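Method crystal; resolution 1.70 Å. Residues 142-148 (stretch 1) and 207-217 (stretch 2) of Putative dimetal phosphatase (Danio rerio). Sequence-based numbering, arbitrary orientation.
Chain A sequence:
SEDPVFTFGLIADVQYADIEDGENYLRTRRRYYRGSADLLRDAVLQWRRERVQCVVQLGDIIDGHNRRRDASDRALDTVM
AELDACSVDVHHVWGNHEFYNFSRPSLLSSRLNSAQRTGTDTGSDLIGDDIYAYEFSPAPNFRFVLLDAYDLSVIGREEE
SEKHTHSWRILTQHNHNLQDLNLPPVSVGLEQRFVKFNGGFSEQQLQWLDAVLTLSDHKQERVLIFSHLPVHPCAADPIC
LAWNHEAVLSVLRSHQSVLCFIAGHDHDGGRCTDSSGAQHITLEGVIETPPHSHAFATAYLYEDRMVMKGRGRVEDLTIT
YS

Stretch 1, residues 142-148: FRFVLLD
Stretch 2 (207-217) QWLDAVLTLSD

Packing of a β-strand (Phe142 to Leu146, followed by Leu147 and Asp148) against an α-helix (Gln207 to Asp217, part of a longer helix). The two run antiparallel, at 174° between N-to-C directions and 10.3 Å between axes, with CA–CA register Val145–Leu209 8.0 Å and Arg143–Ser216 7.7 Å. Strand phi/psi lie near -120/135 and helix values near -60/-45; the helix carries regular i-to-i+4 bonds, such as Val212 N to Trp208 O (2.9 Å) and Ser216 N to Val212 O (2.9 Å). No hydrogen bond crosses the interface, which buries 296 Å² mainly through side-chain packing. Gln207 lies out of reach. Trp208 (chi1 t, chi2 85°) leaves the helix sideways, but its long ring reaches back to the strand: CH2 lies 3.7 Å from Val145 CG1, and CZ3 meets Leu147 CD2 at 3.8 Å, the methyl sitting at the ring edge. Trp208 NE1 is hydrogen-bonded elsewhere in the structure. One residue on, Leu209 (t, p) points toward the strand; its CD1 lies 4.1 Å from Val145 CG1 and also within 4.4 Å of Leu147 CD2, with CD2 4.2 Å from Leu147 CD1; Leu147 (m, t) starts sideways and closes in at its tip. Asp210 and Ala211 lie out of reach of the strand. Val212 (t) points toward the strand, its CG1 3.9 Å from Val145 CG2 and 4.0 Å from Arg143 CD. Buried Val145 (t) thus meets three helix residues with two compact methyls. Leu213 stays short of contact, and Thr214 is out of reach. Ser216 (m), a small side chain pointing toward the strand, sets OG 3.8 Å from Arg143 CD; OG is hydrogen-bonded elsewhere in the structure. Arg143 (t, t, m, -91°) packs its aliphatic stem here while its guanidinium nitrogens bond elsewhere. Alternation turns Phe142 away and leaves Phe144 out of reach.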

# COMPACT_ATOMS: atom_id res chain seq x y z
N PHE A 142 9.43 -12.14 -13.69
CA PHE A 142 8.74 -11.45 -12.58
C PHE A 142 8.01 -10.23 -13.04
O PHE A 142 8.44 -9.55 -14.00
CB PHE A 142 9.72 -11.08 -11.46
CG PHE A 142 10.30 -12.27 -10.77
CD1 PHE A 142 9.59 -12.89 -9.75
CD2 PHE A 142 11.53 -12.80 -11.17
CE1 PHE A 142 10.10 -14.03 -9.13
CE2 PHE A 142 12.06 -13.94 -10.54
CZ PHE A 142 11.33 -14.55 -9.52
N ARG A 143 6.89 -9.94 -12.38
CA ARG A 143 6.09 -8.78 -12.75
C ARG A 143 5.60 -8.12 -11.47
O ARG A 143 5.20 -8.82 -10.55
CB ARG A 143 4.93 -9.17 -13.66
CG ARG A 143 4.23 -7.90 -14.23
CD ARG A 143 3.50 -8.18 -15.49
NE ARG A 143 4.39 -8.74 -16.49
CZ ARG A 143 5.07 -8.02 -17.39
NH1 ARG A 143 4.94 -6.69 -17.44
NH2 ARG A 143 5.86 -8.63 -18.24
N PHE A 144 5.68 -6.79 -11.42
CA PHE A 144 5.13 -5.99 -10.30
C PHE A 144 3.89 -5.29 -10.78
O PHE A 144 3.86 -4.75 -11.90
CB PHE A 144 6.12 -4.90 -9.86
CG PHE A 144 7.25 -5.37 -8.97
CD1 PHE A 144 7.59 -6.71 -8.88
CD2 PHE A 144 7.99 -4.45 -8.23
CE1 PHE A 144 8.66 -7.12 -8.03
CE2 PHE A 144 9.04 -4.85 -7.40
CZ PHE A 144 9.37 -6.18 -7.29
N VAL A 145 2.87 -5.24 -9.92
CA VAL A 145 1.63 -4.54 -10.24
C VAL A 145 1.34 -3.65 -9.03
O VAL A 145 1.30 -4.14 -7.90
CB VAL A 145 0.44 -5.52 -10.45
CG1 VAL A 145 -0.86 -4.75 -10.74
CG2 VAL A 145 0.75 -6.53 -11.58
N LEU A 146 1.15 -2.35 -9.26
CA LEU A 146 0.78 -1.43 -8.20
C LEU A 146 -0.66 -1.04 -8.45
O LEU A 146 -0.99 -0.61 -9.57
CB LEU A 146 1.64 -0.16 -8.21
CG LEU A 146 2.91 -0.16 -7.34
CD1 LEU A 146 3.95 -1.05 -8.00
CD2 LEU A 146 3.44 1.28 -7.15
N LEU A 147 -1.49 -1.21 -7.42
CA LEU A 147 -2.93 -0.93 -7.52
C LEU A 147 -3.30 0.35 -6.80
O LEU A 147 -2.56 0.83 -5.91
CB LEU A 147 -3.73 -2.08 -6.92
CG LEU A 147 -3.54 -3.48 -7.53
CD1 LEU A 147 -4.46 -4.48 -6.82
CD2 LEU A 147 -3.80 -3.44 -9.04
N ASP A 148 -4.47 0.89 -7.20
CA ASP A 148 -5.03 2.13 -6.68
C ASP A 148 -6.27 1.76 -5.84
O ASP A 148 -7.39 1.63 -6.36
CB ASP A 148 -5.43 3.01 -7.89
CG ASP A 148 -5.97 4.38 -7.50
OD1 ASP A 148 -6.15 4.69 -6.29
OD2 ASP A 148 -6.21 5.16 -8.44
N GLN A 207 -10.66 -5.48 -14.15
CA GLN A 207 -10.59 -6.11 -15.47
C GLN A 207 -9.15 -6.04 -15.99
O GLN A 207 -8.65 -7.01 -16.57
CB GLN A 207 -11.59 -5.45 -16.43
CG GLN A 207 -13.03 -5.90 -16.13
CD GLN A 207 -14.09 -5.26 -17.03
OE1 GLN A 207 -13.91 -4.16 -17.55
NE2 GLN A 207 -15.21 -5.96 -17.19
N TRP A 208 -8.48 -4.92 -15.75
CA TRP A 208 -7.08 -4.79 -16.14
C TRP A 208 -6.16 -5.72 -15.33
O TRP A 208 -5.32 -6.42 -15.89
CB TRP A 208 -6.65 -3.32 -16.03
CG TRP A 208 -5.16 -3.04 -16.10
CD1 TRP A 208 -4.39 -2.87 -17.23
CD2 TRP A 208 -4.29 -2.83 -14.99
NE1 TRP A 208 -3.08 -2.59 -16.88
CE2 TRP A 208 -3.00 -2.56 -15.51
CE3 TRP A 208 -4.47 -2.85 -13.59
CZ2 TRP A 208 -1.90 -2.32 -14.69
CZ3 TRP A 208 -3.36 -2.61 -12.77
CH2 TRP A 208 -2.10 -2.34 -13.32
N LEU A 209 -6.33 -5.73 -14.01
CA LEU A 209 -5.56 -6.65 -13.17
C LEU A 209 -5.76 -8.10 -13.66
O LEU A 209 -4.80 -8.85 -13.84
CB LEU A 209 -6.05 -6.54 -11.72
CG LEU A 209 -5.42 -7.58 -10.78
CD1 LEU A 209 -3.89 -7.47 -10.73
CD2 LEU A 209 -6.06 -7.40 -9.38
N ASP A 210 -7.01 -8.48 -13.88
CA ASP A 210 -7.32 -9.83 -14.35
C ASP A 210 -6.61 -10.15 -15.68
O ASP A 210 -6.09 -11.26 -15.87
CB ASP A 210 -8.83 -10.02 -14.48
CG ASP A 210 -9.20 -11.43 -14.84
OD1 ASP A 210 -8.91 -12.35 -14.04
OD2 ASP A 210 -9.72 -11.63 -15.95
N ALA A 211 -6.57 -9.17 -16.58
CA ALA A 211 -5.89 -9.32 -17.88
C ALA A 211 -4.39 -9.48 -17.72
O ALA A 211 -3.77 -10.35 -18.34
CB ALA A 211 -6.20 -8.13 -18.79
N VAL A 212 -3.80 -8.62 -16.88
CA VAL A 212 -2.35 -8.70 -16.57
C VAL A 212 -2.03 -10.11 -16.06
O VAL A 212 -1.08 -10.76 -16.53
CB VAL A 212 -1.94 -7.61 -15.54
CG1 VAL A 212 -0.49 -7.80 -15.09
CG2 VAL A 212 -2.09 -6.22 -16.19
N LEU A 213 -2.85 -10.61 -15.14
CA LEU A 213 -2.59 -11.94 -14.57
C LEU A 213 -2.76 -13.10 -15.54
O LEU A 213 -2.02 -14.08 -15.46
CB LEU A 213 -3.45 -12.14 -13.31
CG LEU A 213 -3.14 -11.15 -12.17
CD1 LEU A 213 -4.07 -11.41 -10.98
CD2 LEU A 213 -1.65 -11.15 -11.71
N THR A 214 -3.72 -13.00 -16.46
CA THR A 214 -3.91 -13.99 -17.51
C THR A 214 -2.64 -14.08 -18.37
O THR A 214 -2.13 -15.16 -18.65
CB THR A 214 -5.13 -13.65 -18.38
OG1 THR A 214 -6.33 -13.78 -17.59
CG2 THR A 214 -5.21 -14.56 -19.62
N LEU A 215 -2.10 -12.92 -18.74
CA LEU A 215 -0.91 -12.91 -19.56
C LEU A 215 0.28 -13.45 -18.77
O LEU A 215 1.04 -14.26 -19.30
CB LEU A 215 -0.65 -11.51 -20.12
CG LEU A 215 -1.72 -10.99 -21.12
CD1 LEU A 215 -1.06 -9.85 -21.86
CD2 LEU A 215 -2.22 -12.02 -22.12
N SER A 216 0.39 -13.06 -17.50
CA SER A 216 1.44 -13.61 -16.62
C SER A 216 1.36 -15.12 -16.47
O SER A 216 2.39 -15.80 -16.50
CB SER A 216 1.40 -12.92 -15.28
OG SER A 216 1.92 -11.60 -15.43
N ASP A 217 0.15 -15.67 -16.36
CA ASP A 217 -0.03 -17.14 -16.32
C ASP A 217 0.64 -17.78 -17.53
O ASP A 217 1.42 -18.73 -17.41
CB ASP A 217 -1.52 -17.54 -16.34
CG ASP A 217 -2.29 -17.14 -15.08
OD1 ASP A 217 -1.67 -16.81 -14.03
OD2 ASP A 217 -3.54 -17.15 -15.13